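Local coordinates for MHC class I antigen (Anolis carolinensis, PDB 7CPO), which probably presents bound peptides at the cell surface for inspection by T cells, as class I MHC molecules do, at residues N66-Y69 against A70-H73. Residues are numbered along the deposited sequence; the frame is centred on the assembly and turned at random.
Sequences NTLY and AQGH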
# COMPACT_ATOMS: atom_id res chain seq x y z
N ASN A 66 -22.26 -5.27 -3.71
CA ASN A 66 -20.94 -5.30 -3.08
C ASN A 66 -21.04 -5.13 -1.57
O ASN A 66 -20.29 -5.77 -0.82
CB ASN A 66 -20.06 -4.20 -3.67
CG ASN A 66 -19.46 -4.58 -5.02
OD1 ASN A 66 -18.44 -5.27 -5.09
ND2 ASN A 66 -20.07 -4.10 -6.10
N THR A 67 -21.94 -4.27 -1.10
CA THR A 67 -22.16 -4.11 0.34
C THR A 67 -22.62 -5.42 0.99
O THR A 67 -22.08 -5.84 2.01
CB THR A 67 -23.18 -3.00 0.56
OG1 THR A 67 -22.65 -1.75 0.10
CG2 THR A 67 -23.55 -2.86 2.03
N LEU A 68 -23.64 -6.08 0.41
CA LEU A 68 -24.13 -7.34 0.98
C LEU A 68 -23.04 -8.40 0.99
O LEU A 68 -22.83 -9.08 2.01
CB LEU A 68 -25.37 -7.83 0.21
CG LEU A 68 -26.65 -6.97 0.30
CD1 LEU A 68 -27.59 -7.19 -0.89
CD2 LEU A 68 -27.40 -7.21 1.62
N TYR A 69 -22.30 -8.54 -0.12
CA TYR A 69 -21.20 -9.50 -0.17
C TYR A 69 -20.11 -9.16 0.84
O TYR A 69 -19.61 -10.04 1.55
CB TYR A 69 -20.58 -9.52 -1.58
CG TYR A 69 -21.41 -10.19 -2.65
CD1 TYR A 69 -22.52 -10.95 -2.34
CD2 TYR A 69 -21.06 -10.06 -4.00
CE1 TYR A 69 -23.27 -11.57 -3.34
CE2 TYR A 69 -21.79 -10.67 -5.00
CZ TYR A 69 -22.90 -11.43 -4.66
OH TYR A 69 -23.65 -12.03 -5.64
N ALA A 70 -19.70 -7.88 0.90
CA ALA A 70 -18.64 -7.49 1.82
C ALA A 70 -19.06 -7.75 3.27
O ALA A 70 -18.27 -8.28 4.07
CB ALA A 70 -18.26 -6.02 1.62
N GLN A 71 -20.31 -7.41 3.60
CA GLN A 71 -20.87 -7.77 4.90
C GLN A 71 -20.80 -9.27 5.12
O GLN A 71 -20.42 -9.73 6.21
CB GLN A 71 -22.32 -7.30 4.98
CG GLN A 71 -22.44 -5.84 5.23
CD GLN A 71 -23.87 -5.38 5.33
OE1 GLN A 71 -24.13 -4.22 5.62
NE2 GLN A 71 -24.82 -6.29 5.11
N GLY A 72 -21.20 -10.06 4.12
CA GLY A 72 -21.08 -11.51 4.24
C GLY A 72 -19.65 -11.94 4.54
O GLY A 72 -19.42 -12.79 5.40
N HIS A 73 -18.68 -11.34 3.85
CA HIS A 73 -17.28 -11.70 4.08
C HIS A 73 -16.84 -11.35 5.50
O HIS A 73 -16.12 -12.13 6.14
CB HIS A 73 -16.38 -11.01 3.06
CG HIS A 73 -16.70 -11.35 1.64
ND1 HIS A 73 -16.31 -10.55 0.58
CD2 HIS A 73 -17.36 -12.39 1.09
CE1 HIS A 73 -16.72 -11.09 -0.55
NE2 HIS A 73 -17.37 -12.21 -0.27
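His73 lays one face of its imidazole over the backbone carbonyl of Tyr69, one helical turn earlier, with Tyr69 O 3.2 Å above the ring plane and over its centre. The same oxygen accepts the amide hydrogen of His73 (His73 N to Tyr69 O, 2.8 Å), so a single carbonyl both closes the helical turn and floors the ring. With chi1 at -59°, CG stands opposite the carbonyl carbon of His73 and beside its backbone N, which puts the imidazole back over the Tyr69 carbonyl. A flat ring with two nitrogens suits this place: ND1 hydrogen-bonds to Tyr26 OH, NE2 to the backbone of the bound peptide, and Trp99 meets the ring edge-to-face.

Ala70, just after Tyr69, keeps its methyl close to the preceding turn, CB lying 3.2 Å from Asn66 O, and this small buried side chain rests on Tyr38. Ala70 N donates to the same Asn66 O at 2.8 Å. On another side of the helix, Thr67 and Gln71 run side by side in the same direction. Gln71 CG lies 3.2 Å from Thr67 O, which also accepts the backbone N-H of Gln71 (Gln71 N to Thr67 O, 2.9 Å). The methyl of Thr67 is turned anti to its own nitrogen, on the Gln71 side, while OG1 sits beside the backbone N and hydrogen-bonds with Trp63 O and Tyr45 N. Gly72, lacking a side chain, completes the i to i+4 bonding through Leu68 O.

Helix 62-87 is one of the helices walling the peptide groove above the eight-stranded sheet. Asn66 ND2 hydrogen-bonds to Tyr62 O, leaving OD1 to meet the peptide backbone, as His73 NE2 does. Backbone recognition probably gives these two bonds little dependence on the peptide's sequence, whereas the packing of Asn66 on a polar side chain and of Tyr69 on an apolar one can depend on it.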